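Long-range contact in probable glutamine-binding lipoprotein GlnH (GLNBP) (Mycobacterium tuberculosis, PDB 6H20), which probably serves as an aspartate-specific solute-binding lipoprotein in amino-acid uptake or sensing, and here holds asparagine in the cleft between its lobes: residues L159-L173 / A180-C194. Numbering follows the deposited sequence.
With ASN (asparagine), chain B.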
loop_
_atom_site.group_PDB
_atom_site.type_symbol
_atom_site.label_atom_id
_atom_site.label_comp_id
_atom_site.label_asym_id
_atom_site.label_seq_id
_atom_site.Cartn_x
_atom_site.Cartn_y
_atom_site.Cartn_z
ATOM N N LEU A 159 -18.253 3.966 14.448
ATOM C CA LEU A 159 -18.246 4.570 13.127
ATOM C C LEU A 159 -19.637 4.684 12.521
ATOM O O LEU A 159 -19.834 5.510 11.621
ATOM C CB LEU A 159 -17.345 3.755 12.195
ATOM C CG LEU A 159 -15.883 3.695 12.658
ATOM C CD1 LEU A 159 -15.044 2.952 11.615
ATOM C CD2 LEU A 159 -15.334 5.100 12.915
ATOM N N SER A 160 -20.592 3.877 12.986
ATOM C CA SER A 160 -21.945 3.912 12.441
ATOM C C SER A 160 -22.533 5.313 12.566
ATOM O O SER A 160 -22.498 5.926 13.638
ATOM C CB SER A 160 -22.829 2.913 13.189
ATOM O OG SER A 160 -22.404 1.575 12.973
ATOM N N GLY A 161 -23.056 5.823 11.455
ATOM C CA GLY A 161 -23.628 7.153 11.422
ATOM C C GLY A 161 -22.639 8.296 11.439
ATOM O O GLY A 161 -23.063 9.451 11.336
ATOM N N LYS A 162 -21.342 8.026 11.564
ATOM C CA LYS A 162 -20.323 9.067 11.563
ATOM C C LYS A 162 -19.667 9.160 10.187
ATOM O O LYS A 162 -19.754 8.242 9.367
ATOM C CB LYS A 162 -19.266 8.787 12.639
ATOM C CG LYS A 162 -19.853 8.654 14.047
ATOM C CD LYS A 162 -20.005 9.997 14.730
ATOM C CE LYS A 162 -20.328 9.831 16.219
ATOM N NZ LYS A 162 -19.641 8.638 16.812
ATOM N N ARG A 163 -19.013 10.292 9.937
ATOM C CA ARG A 163 -18.398 10.560 8.636
ATOM C C ARG A 163 -17.003 9.940 8.620
ATOM O O ARG A 163 -16.110 10.388 9.338
ATOM C CB ARG A 163 -18.338 12.064 8.367
ATOM C CG ARG A 163 -19.705 12.723 8.219
ATOM C CD ARG A 163 -19.596 14.233 8.353
ATOM N NE ARG A 163 -18.962 14.612 9.608
ATOM C CZ ARG A 163 -18.504 15.832 9.880
ATOM N NH1 ARG A 163 -18.611 16.798 8.973
ATOM N NH2 ARG A 163 -17.939 16.083 11.055
ATOM N N VAL A 164 -16.814 8.916 7.792
ATOM C CA VAL A 164 -15.562 8.170 7.726
ATOM C C VAL A 164 -14.986 8.323 6.328
ATOM O O VAL A 164 -15.674 8.047 5.337
ATOM C CB VAL A 164 -15.798 6.687 8.052
ATOM C CG1 VAL A 164 -14.510 5.899 7.933
ATOM C CG2 VAL A 164 -16.397 6.544 9.444
ATOM N N CYS A 165 -13.723 8.736 6.253
ATOM C CA CYS A 165 -13.043 8.977 4.986
ATOM C C CYS A 165 -12.239 7.762 4.545
ATOM O O CYS A 165 -11.514 7.153 5.346
ATOM C CB CYS A 165 -12.111 10.179 5.132
ATOM S SG CYS A 165 -11.365 10.751 3.575
ATOM N N VAL A 166 -12.340 7.446 3.245
ATOM C CA VAL A 166 -11.544 6.401 2.605
ATOM C C VAL A 166 -11.154 6.874 1.215
ATOM O O VAL A 166 -11.893 7.616 0.563
ATOM C CB VAL A 166 -12.278 5.043 2.494
ATOM C CG1 VAL A 166 -12.414 4.398 3.866
ATOM C CG2 VAL A 166 -13.616 5.234 1.813
ATOM N N ALA A 167 -10.003 6.418 0.742
ATOM C CA ALA A 167 -9.634 6.693 -0.641
ATOM C C ALA A 167 -10.342 5.720 -1.573
ATOM O O ALA A 167 -10.526 4.542 -1.247
ATOM C CB ALA A 167 -8.122 6.584 -0.833
ATOM N N ARG A 168 -10.744 6.217 -2.738
ATOM C CA ARG A 168 -11.395 5.359 -3.710
ATOM C C ARG A 168 -10.406 4.313 -4.221
ATOM O O ARG A 168 -9.194 4.548 -4.282
ATOM C CB ARG A 168 -11.963 6.207 -4.855
ATOM C CG ARG A 168 -13.232 6.953 -4.443
ATOM C CD ARG A 168 -13.912 7.670 -5.605
ATOM N NE ARG A 168 -13.148 8.818 -6.090
ATOM C CZ ARG A 168 -13.119 10.012 -5.506
ATOM N NH1 ARG A 168 -13.796 10.235 -4.383
ATOM N NH2 ARG A 168 -12.398 10.995 -6.047
ATOM N N GLY A 169 -10.923 3.127 -4.525
ATOM C CA GLY A 169 -10.076 2.102 -5.111
ATOM C C GLY A 169 -9.301 1.290 -4.104
ATOM O O GLY A 169 -8.323 0.624 -4.475
ATOM N N THR A 170 -9.700 1.311 -2.838
ATOM C CA THR A 170 -8.915 0.658 -1.801
ATOM C C THR A 170 -9.693 -0.472 -1.147
ATOM O O THR A 170 -10.930 -0.503 -1.151
ATOM C CB THR A 170 -8.499 1.656 -0.710
ATOM O OG1 THR A 170 -9.670 2.197 -0.072
ATOM C CG2 THR A 170 -7.640 2.776 -1.293
ATOM N N THR A 171 -8.943 -1.403 -0.552
ATOM C CA THR A 171 -9.570 -2.429 0.269
ATOM C C THR A 171 -10.226 -1.805 1.482
ATOM O O THR A 171 -11.188 -2.369 2.018
ATOM C CB THR A 171 -8.508 -3.410 0.774
ATOM O OG1 THR A 171 -7.503 -2.676 1.488
ATOM C CG2 THR A 171 -7.869 -4.221 -0.391
ATOM N N SER A 172 -9.745 -0.622 1.888
ATOM C CA SER A 172 -10.268 0.049 3.072
ATOM C C SER A 172 -11.732 0.396 2.891
ATOM O O SER A 172 -12.543 0.223 3.811
ATOM C CB SER A 172 -9.464 1.324 3.319
ATOM O OG SER A 172 -8.081 1.072 3.205
ATOM N N LEU A 173 -12.086 0.886 1.698
ATOM C CA LEU A 173 -13.474 1.196 1.384
ATOM C C LEU A 173 -14.333 -0.051 1.495
ATOM O O LEU A 173 -15.415 -0.025 2.090
ATOM C CB LEU A 173 -13.543 1.780 -0.030
ATOM C CG LEU A 173 -14.908 2.005 -0.679
ATOM C CD1 LEU A 173 -15.839 2.795 0.228
ATOM C CD2 LEU A 173 -14.723 2.718 -2.022
ATOM N N ALA A 180 -22.393 -2.114 9.913
ATOM C CA ALA A 180 -23.845 -2.047 10.041
ATOM C C ALA A 180 -24.181 -1.508 11.426
ATOM O O ALA A 180 -23.720 -2.076 12.436
ATOM C CB ALA A 180 -24.456 -3.436 9.845
ATOM N N PRO A 181 -24.946 -0.408 11.539
ATOM C CA PRO A 181 -25.399 0.458 10.445
ATOM C C PRO A 181 -24.222 1.202 9.815
ATOM O O PRO A 181 -23.193 1.372 10.472
ATOM C CB PRO A 181 -26.344 1.454 11.137
ATOM C CG PRO A 181 -26.626 0.881 12.484
ATOM C CD PRO A 181 -25.465 0.027 12.845
ATOM N N PRO A 182 -24.369 1.627 8.560
ATOM C CA PRO A 182 -23.222 2.169 7.839
ATOM C C PRO A 182 -22.772 3.495 8.422
ATOM O O PRO A 182 -23.582 4.263 8.973
ATOM C CB PRO A 182 -23.761 2.352 6.408
ATOM C CG PRO A 182 -24.871 1.338 6.307
ATOM C CD PRO A 182 -25.516 1.400 7.667
ATOM N N PRO A 183 -21.487 3.811 8.320
ATOM C CA PRO A 183 -21.057 5.201 8.446
ATOM C C PRO A 183 -21.585 5.996 7.266
ATOM O O PRO A 183 -22.064 5.447 6.268
ATOM C CB PRO A 183 -19.528 5.109 8.367
ATOM C CG PRO A 183 -19.195 3.652 8.337
ATOM C CD PRO A 183 -20.399 2.939 7.858
ATOM N N VAL A 184 -21.488 7.313 7.388
ATOM C CA VAL A 184 -21.526 8.181 6.217
ATOM C C VAL A 184 -20.153 8.083 5.566
ATOM O O VAL A 184 -19.143 8.449 6.176
ATOM C CB VAL A 184 -21.834 9.628 6.624
ATOM C CG1 VAL A 184 -21.666 10.553 5.430
ATOM C CG2 VAL A 184 -23.234 9.726 7.215
ATOM N N ILE A 185 -20.092 7.565 4.347
ATOM C CA ILE A 185 -18.806 7.277 3.723
ATOM C C ILE A 185 -18.426 8.428 2.807
ATOM O O ILE A 185 -19.165 8.756 1.869
ATOM C CB ILE A 185 -18.815 5.939 2.974
ATOM C CG1 ILE A 185 -19.228 4.800 3.927
ATOM C CG2 ILE A 185 -17.428 5.673 2.377
ATOM C CD1 ILE A 185 -19.328 3.424 3.245
ATOM N N VAL A 186 -17.284 9.044 3.094
ATOM C CA VAL A 186 -16.734 10.146 2.316
ATOM C C VAL A 186 -15.494 9.612 1.617
ATOM O O VAL A 186 -14.562 9.132 2.276
ATOM C CB VAL A 186 -16.381 11.335 3.223
ATOM C CG1 VAL A 186 -15.765 12.471 2.403
ATOM C CG2 VAL A 186 -17.613 11.807 3.987
ATOM N N SER A 187 -15.479 9.655 0.289
ATOM C CA SER A 187 -14.346 9.115 -0.446
ATOM C C SER A 187 -13.540 10.234 -1.098
ATOM O O SER A 187 -14.077 11.297 -1.427
ATOM C CB SER A 187 -14.766 8.042 -1.457
ATOM O OG SER A 187 -15.426 8.584 -2.596
ATOM N N VAL A 188 -12.241 9.986 -1.257
ATOM C CA VAL A 188 -11.284 10.958 -1.783
ATOM C C VAL A 188 -10.315 10.247 -2.723
ATOM O O VAL A 188 -10.326 9.023 -2.857
ATOM C CB VAL A 188 -10.506 11.673 -0.661
ATOM C CG1 VAL A 188 -11.456 12.515 0.203
ATOM C CG2 VAL A 188 -9.736 10.651 0.165
ATOM N N VAL A 189 -9.442 11.030 -3.363
ATOM C CA VAL A 189 -8.445 10.450 -4.262
ATOM C C VAL A 189 -7.340 9.750 -3.481
ATOM O O VAL A 189 -6.944 8.625 -3.812
ATOM C CB VAL A 189 -7.867 11.522 -5.203
ATOM C CG1 VAL A 189 -6.747 10.916 -6.053
ATOM C CG2 VAL A 189 -8.954 12.086 -6.082
ATOM N N ASN A 190 -6.793 10.407 -2.457
ATOM C CA ASN A 190 -5.663 9.831 -1.747
ATOM C C ASN A 190 -5.773 10.108 -0.251
ATOM O O ASN A 190 -6.583 10.924 0.198
ATOM C CB ASN A 190 -4.313 10.247 -2.353
ATOM C CG ASN A 190 -4.054 11.724 -2.238
ATOM O OD1 ASN A 190 -4.095 12.290 -1.147
ATOM N ND2 ASN A 190 -3.791 12.366 -3.371
ATOM N N TRP A 191 -4.946 9.398 0.521
ATOM C CA TRP A 191 -5.071 9.447 1.975
ATOM C C TRP A 191 -4.710 10.810 2.548
ATOM O O TRP A 191 -5.250 11.193 3.592
ATOM C CB TRP A 191 -4.256 8.326 2.615
ATOM C CG TRP A 191 -4.851 7.009 2.273
ATOM C CD1 TRP A 191 -4.327 6.068 1.431
ATOM C CD2 TRP A 191 -6.116 6.500 2.713
ATOM N NE1 TRP A 191 -5.181 5.001 1.343
ATOM C CE2 TRP A 191 -6.283 5.232 2.115
ATOM C CE3 TRP A 191 -7.118 6.980 3.566
ATOM C CZ2 TRP A 191 -7.416 4.457 2.320
ATOM C CZ3 TRP A 191 -8.248 6.210 3.780
ATOM C CH2 TRP A 191 -8.388 4.946 3.155
ATOM N N ALA A 192 -3.825 11.556 1.883
ATOM C CA ALA A 192 -3.524 12.904 2.358
ATOM C C ALA A 192 -4.776 13.771 2.345
ATOM O O ALA A 192 -4.915 14.675 3.184
ATOM C CB ALA A 192 -2.422 13.520 1.501
ATOM N N ASP A 193 -5.697 13.505 1.406
ATOM C CA ASP A 193 -6.941 14.265 1.334
ATOM C C ASP A 193 -7.822 13.990 2.546
ATOM O O ASP A 193 -8.536 14.885 3.013
ATOM C CB ASP A 193 -7.686 13.926 0.044
ATOM C CG ASP A 193 -6.876 14.233 -1.194
ATOM O OD1 ASP A 193 -6.057 15.176 -1.162
ATOM O OD2 ASP A 193 -7.062 13.537 -2.215
ATOM N N CYS A 194 -7.798 12.750 3.057
ATOM C CA CYS A 194 -8.548 12.439 4.272
ATOM C C CYS A 194 -8.001 13.223 5.447
ATOM O O CYS A 194 -8.763 13.689 6.304
ATOM C CB CYS A 194 -8.475 10.944 4.590
ATOM S SG CYS A 194 -9.484 9.886 3.557
HETATM N N ASN B . -3.499 -1.222 1.298
HETATM C CA ASN B . -4.842 -0.765 0.944
HETATM C C ASN B . -5.158 -1.183 -0.481
HETATM O O ASN B . -6.145 -0.707 -1.071
HETATM C CB ASN B . -4.962 0.752 1.104
HETATM C CG ASN B . -4.131 1.512 0.100
HETATM O OD1 ASN B . -3.221 0.979 -0.527
HETATM N ND2 ASN B . -4.469 2.768 -0.082
HETATM O OXT ASN B . -4.405 -2.009 -1.040
HETATM O O HOH W 1 -22.398 -0.724 14.533
HETATM O O HOH W 2 -7.940 6.616 -5.450
#
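A disulfide between Cys-165 of strand 163-167 and Cys-194 of helix 191-199 (SG to SG 2.1 Å, chi3 -81°) staples the two segments together on the sheet face shared with Ala-167. Cys-165 turns its SG away from its own backbone N (chi1 -172°), and the methyls of Val-188 pack against the sulfur. On the same face the methyl of Ala-167 sits over the six-membered ring of Trp-191 in a CH-pi contact, CB 4.0 Å from the centroid and 21° off the ring normal. The ring edge meets the carbonyl O of Cys-165 and, on the pocket side, faces the side-chain amide of the bound asparagine; NE1 of Trp-191 lies 2.7 Å from the ligand ND2, very short for two donors, which leaves the amide's O and N assignment doubtful. Strands 163-167 and 184-188 run parallel as neighbours in a beta-alpha-beta crossover through helix 171-176, part of one lobe of the periplasmic-binding-protein fold of solute-binding protein family 3; backbone bonds alternate from Lys-162 O to Arg-168 N. Thr-170 OG1 caps Leu-173 N and donates to Ala-167 O, and Thr-171 N gives its hydrogen to O of the ligand at 2.9 Å. On the sheet face of Val-164 and Val-166, CG2 of Ile-185 meets CG2 of Val-166, and CD1 of Leu-173 reaches it from the helix. Arg-168, bent at chi3, puts NH1 2.9 Å from Ser-187 OG in the guanidinium plane, with the Val-188 backbone over one face; NH2 binds Gly-6 O. At the far end the Ala-180 to Pro-181 peptide is cis; Pro-181 O accepts from Ser-160 OG at 2.6 Å, and a water links OG to Ala-180 O.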